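Local atomic coordinates of conserved hypothetical protein TM0937 (Thermotoga maritima, PDB entry 2ESH), a protein that is of unknown function but, as a member of the PadR-like family with a winged-helix fold, probably binds DNA as a transcriptional regulator. Residues R102-E105 and T106-R110; I18-L21 and V22-P26. All coordinates share one frame; numbering follows the deposited sequence.

Contact 1 (R102-E105 and T106-R110); sequences RRIE and TLEER
The hydroxyl of T106 turns back on the helix and gives its proton to the carbonyl oxygen of R103, one turn earlier, with OG1 2.7 Å from O. That oxygen also accepts the amide of L107, a nearly straight bond (167°) of 3.2 Å from N to O. R103 O is thus gripped by two good bonds, both arriving from the same face of its plane. The chi1 of T106 (61°) sets OG1 between its backbone N and carbonyl carbon, within bonding distance of R103 O, while CG2 stands anti to the carbonyl carbon, 3.4 Å from R102 O. A valine here would keep the branched shape but would probably leave R103 O with the L107 amide as its one strong donor. R103 bends at chi2 and crosses T106 at about a right angle, its CD 3.9 Å from OG1. Its NH2 ends 4.2 Å from NH1 of R110, the two guanidinium planes steeply inclined; these like charges probably repel mildly. L107 CD2 lies over one face of the R110 guanidinium, offset toward its rim. Outside the segments, R102 forms a salt bridge with D99 and, toward the C terminus, E109 a long, weak ion pair with K112. Long charged side chains suit this exposed stretch of helix 84-116, and a threonine hydroxyl folded onto the i-3 carbonyl, beside the i to i-4 amide bonds, is a familiar alpha-helical feature.

Contact 2 (I18-L21 and V22-P26); sequences ILLL and VAEKP
L20 and E24 meet one turn apart through their torsions: L20 holds CG anti to its backbone N (chi1 -154°), beside the carbonyl carbon, and its second torsion (-144°) carries CD2 forward to E24, whereas E24 holds CG beside its own N (chi1 -78°), sending the chain back. L20 CD2 thereby reaches 3.7 Å from E24 CG and crosses the extended glutamate at a slant, touching the carboxylate's CD and OE2 as well; the CG methylene suits a leucine neighbour. From the neighbouring position, L21 CD2 approaches E24 OE1 at 3.8 Å. On the buried side V22 directs CG2 back over I18 O, 3.3 Å away, and stands with it 4.3 Å from the CG2 of I18; apolar I18 and V22 suit a buried face. Beneath them run the regular helical bonds, the straightest (175°) from V22 N to I18 O, the last from K25 N to L21 O at 3.1 Å. K25 then leaves helical geometry, and P26, which has no amide proton to give, suits the exit. Around this end of helix 8-24, L21 and V22 pack on L32 of helix 29-37, where E31 forms a salt bridge with K25 NZ; I18 and V22 rest on L56 of helix 52-61, and L19 and A23 meet I82 of strand 77-82.

How the contacts relate
From the N terminus, helix 8-24 comes first, and contact 2 lies at its C-terminal end, where the chain turns toward helix 29-37. Helix 52-61 and the antiparallel hairpin of strands 65-70 and 77-82 follow before helix 84-116, whose later turns hold contact 1. Each contact is local to one helix, so neither closes a long loop; they stand in series, without nesting or crossing. The centres of contacts 1 and 2 are about 30 Å apart. Contact 2 faces the core shared by helices and hairpin, whereas contact 1 sits on the outlying C-terminal part of helix 84-116. L19 of contact 2 ties helix 8-24 to the early part of helix 84-116 through Y89 and L90, well before contact 1.

Contact 1 (R102-E105 and T106-R110)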
loop_
_atom_site.group_PDB
_atom_site.type_symbol
_atom_site.label_atom_id
_atom_site.label_comp_id
_atom_site.label_asym_id
_atom_site.label_seq_id
_atom_site.Cartn_x
_atom_site.Cartn_y
_atom_site.Cartn_z
ATOM N N ARG A 102 16.521 0.078 8.455
ATOM C CA ARG A 102 17.692 0.295 9.316
ATOM C C ARG A 102 17.505 -0.526 10.568
ATOM O O ARG A 102 18.383 -1.188 11.037
ATOM C CB ARG A 102 17.815 1.778 9.694
ATOM C CG ARG A 102 19.160 2.244 10.315
ATOM C CD ARG A 102 19.126 3.811 10.624
ATOM N NE ARG A 102 18.512 4.537 9.476
ATOM C CZ ARG A 102 17.353 5.222 9.504
ATOM N NH1 ARG A 102 16.570 5.308 10.624
ATOM N NH2 ARG A 102 16.943 5.766 8.348
ATOM N N ARG A 103 16.301 -0.557 11.079
ATOM C CA ARG A 103 16.074 -1.370 12.277
ATOM C C ARG A 103 16.309 -2.903 12.021
ATOM O O ARG A 103 16.893 -3.604 12.848
ATOM C CB ARG A 103 14.687 -1.073 12.773
ATOM C CG ARG A 103 14.164 -2.097 13.681
ATOM C CD ARG A 103 14.985 -1.908 14.984
ATOM N NE ARG A 103 14.720 -2.790 16.094
ATOM C CZ ARG A 103 15.355 -2.622 17.263
ATOM N NH1 ARG A 103 16.253 -1.645 17.427
ATOM N NH2 ARG A 103 15.116 -3.419 18.285
ATOM N N ILE A 104 15.887 -3.396 10.846
ATOM C CA ILE A 104 16.036 -4.802 10.471
ATOM C C ILE A 104 17.527 -5.116 10.391
ATOM O O ILE A 104 17.978 -6.202 10.811
ATOM C CB ILE A 104 15.293 -5.098 9.094
ATOM C CG1 ILE A 104 13.797 -5.138 9.307
ATOM C CG2 ILE A 104 15.755 -6.414 8.465
ATOM C CD1 ILE A 104 12.962 -4.991 7.951
ATOM N N GLU A 105 18.297 -4.173 9.844
ATOM C CA GLU A 105 19.728 -4.419 9.698
ATOM C C GLU A 105 20.439 -4.387 11.002
ATOM O O GLU A 105 21.454 -5.034 11.111
ATOM C CB GLU A 105 20.415 -3.434 8.753
ATOM C CG GLU A 105 19.828 -3.327 7.372
ATOM C CD GLU A 105 20.521 -2.159 6.555
ATOM O OE1 GLU A 105 20.569 -0.942 7.051
ATOM O OE2 GLU A 105 21.002 -2.505 5.421
ATOM N N THR A 106 19.938 -3.656 12.004
ATOM C CA THR A 106 20.609 -3.706 13.319
ATOM C C THR A 106 20.345 -5.074 13.958
ATOM O O THR A 106 21.214 -5.608 14.549
ATOM C CB THR A 106 20.197 -2.597 14.346
ATOM O OG1 THR A 106 18.796 -2.742 14.619
ATOM C CG2 THR A 106 20.376 -1.213 13.781
ATOM N N LEU A 107 19.158 -5.627 13.811
ATOM C CA LEU A 107 18.858 -6.999 14.248
ATOM C C LEU A 107 19.652 -8.044 13.515
ATOM O O LEU A 107 20.204 -8.885 14.135
ATOM C CB LEU A 107 17.427 -7.349 13.910
ATOM C CG LEU A 107 16.454 -6.658 14.790
ATOM C CD1 LEU A 107 15.030 -7.286 14.379
ATOM C CD2 LEU A 107 16.830 -6.907 16.277
ATOM N N GLU A 108 19.677 -7.978 12.189
ATOM C CA GLU A 108 20.445 -8.905 11.368
ATOM C C GLU A 108 21.834 -9.051 11.915
ATOM O O GLU A 108 22.280 -10.159 12.043
ATOM C CB GLU A 108 20.490 -8.510 9.919
ATOM C CG GLU A 108 19.247 -8.779 9.190
ATOM C CD GLU A 108 19.400 -8.514 7.723
ATOM O OE1 GLU A 108 19.901 -7.484 7.320
ATOM O OE2 GLU A 108 18.996 -9.320 6.912
ATOM N N GLU A 109 22.471 -7.950 12.320
ATOM C CA GLU A 109 23.876 -7.988 12.748
ATOM C C GLU A 109 23.947 -8.554 14.140
ATOM O O GLU A 109 24.854 -9.325 14.500
ATOM C CB GLU A 109 24.553 -6.601 12.678
ATOM C CG GLU A 109 24.660 -6.018 11.209
ATOM C CD GLU A 109 25.289 -7.015 10.147
ATOM O OE1 GLU A 109 26.416 -7.460 10.424
ATOM O OE2 GLU A 109 24.690 -7.353 9.060
ATOM N N ARG A 110 22.955 -8.207 14.927
ATOM C CA ARG A 110 22.991 -8.626 16.315
ATOM C C ARG A 110 22.891 -10.125 16.348
ATOM O O ARG A 110 23.569 -10.781 17.144
ATOM C CB ARG A 110 21.881 -7.945 17.080
ATOM C CG ARG A 110 22.407 -6.629 17.678
ATOM C CD ARG A 110 21.268 -5.809 18.246
ATOM N NE ARG A 110 20.584 -6.520 19.303
ATOM C CZ ARG A 110 19.412 -6.162 19.864
ATOM N NH1 ARG A 110 18.745 -5.082 19.452
ATOM N NH2 ARG A 110 18.865 -6.908 20.825
HETATM O O HOH W 1 22.878 -5.870 8.140
#

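Contact 2 (I18-L21 and V22-P26)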
loop_
_atom_site.group_PDB
_atom_site.type_symbol
_atom_site.label_atom_id
_atom_site.label_comp_id
_atom_site.label_asym_id
_atom_site.label_seq_id
_atom_site.Cartn_x
_atom_site.Cartn_y
_atom_site.Cartn_z
ATOM N N ILE A 18 -1.232 0.013 -1.682
ATOM C CA ILE A 18 -2.280 0.489 -2.533
ATOM C C ILE A 18 -2.036 1.876 -3.097
ATOM O O ILE A 18 -2.241 2.071 -4.336
ATOM C CB ILE A 18 -3.658 0.448 -1.923
ATOM C CG1 ILE A 18 -4.155 -1.012 -1.706
ATOM C CG2 ILE A 18 -4.634 1.003 -2.911
ATOM C CD1 ILE A 18 -5.558 -1.036 -0.858
ATOM N N LEU A 19 -1.565 2.801 -2.263
ATOM C CA LEU A 19 -1.233 4.161 -2.735
ATOM C C LEU A 19 -0.224 4.094 -3.849
ATOM O O LEU A 19 -0.375 4.704 -4.893
ATOM C CB LEU A 19 -0.684 5.065 -1.596
ATOM C CG LEU A 19 -0.570 6.608 -1.775
ATOM C CD1 LEU A 19 -1.867 7.157 -2.260
ATOM C CD2 LEU A 19 -0.277 7.287 -0.446
ATOM N N LEU A 20 0.821 3.338 -3.604
ATOM C CA LEU A 20 1.868 3.166 -4.562
ATOM C C LEU A 20 1.375 2.589 -5.824
ATOM O O LEU A 20 1.768 3.079 -6.901
ATOM C CB LEU A 20 2.916 2.203 -4.037
ATOM C CG LEU A 20 4.360 2.190 -4.462
ATOM C CD1 LEU A 20 4.855 0.774 -4.500
ATOM C CD2 LEU A 20 4.744 2.847 -5.710
ATOM N N LEU A 21 0.587 1.507 -5.721
ATOM C CA LEU A 21 0.167 0.820 -6.928
ATOM C C LEU A 21 -0.680 1.812 -7.733
ATOM O O LEU A 21 -0.530 1.956 -8.958
ATOM C CB LEU A 21 -0.631 -0.458 -6.564
ATOM C CG LEU A 21 0.133 -1.759 -6.201
ATOM C CD1 LEU A 21 -0.881 -2.860 -5.777
ATOM C CD2 LEU A 21 1.036 -2.217 -7.316
ATOM N N VAL A 22 -1.549 2.546 -7.033
ATOM C CA VAL A 22 -2.204 3.639 -7.733
ATOM C C VAL A 22 -1.291 4.740 -8.360
ATOM O O VAL A 22 -1.577 5.153 -9.472
ATOM C CB VAL A 22 -3.266 4.271 -6.951
ATOM C CG1 VAL A 22 -3.800 5.440 -7.750
ATOM C CG2 VAL A 22 -4.392 3.223 -6.561
ATOM N N ALA A 23 -0.252 5.225 -7.633
ATOM C CA ALA A 23 0.707 6.172 -8.190
ATOM C C ALA A 23 1.321 5.638 -9.469
ATOM O O ALA A 23 1.578 6.380 -10.415
ATOM C CB ALA A 23 1.860 6.523 -7.169
ATOM N N GLU A 24 1.633 4.354 -9.467
ATOM C CA GLU A 24 2.280 3.736 -10.606
ATOM C C GLU A 24 1.347 3.669 -11.841
ATOM O O GLU A 24 1.777 3.901 -12.971
ATOM C CB GLU A 24 2.719 2.328 -10.156
ATOM C CG GLU A 24 4.008 2.348 -9.298
ATOM C CD GLU A 24 4.552 0.952 -8.971
ATOM O OE1 GLU A 24 3.748 0.018 -8.830
ATOM O OE2 GLU A 24 5.780 0.790 -8.775
ATOM N N LYS A 25 0.053 3.361 -11.627
ATOM C CA LYS A 25 -0.893 3.352 -12.734
ATOM C C LYS A 25 -2.303 3.583 -12.211
ATOM O O LYS A 25 -2.846 2.703 -11.553
ATOM C CB LYS A 25 -0.860 2.025 -13.465
ATOM C CG LYS A 25 -1.789 1.932 -14.702
ATOM C CD LYS A 25 -1.702 0.574 -15.440
ATOM C CE LYS A 25 -2.585 -0.510 -14.694
ATOM N NZ LYS A 25 -2.399 -1.996 -15.130
ATOM N N PRO A 26 -2.917 4.747 -12.549
ATOM C CA PRO A 26 -4.306 5.016 -12.087
ATOM C C PRO A 26 -5.217 3.844 -12.543
ATOM O O PRO A 26 -4.959 3.275 -13.607
ATOM C CB PRO A 26 -4.650 6.283 -12.841
ATOM C CG PRO A 26 -3.193 6.934 -13.138
ATOM C CD PRO A 26 -2.387 5.799 -13.454
#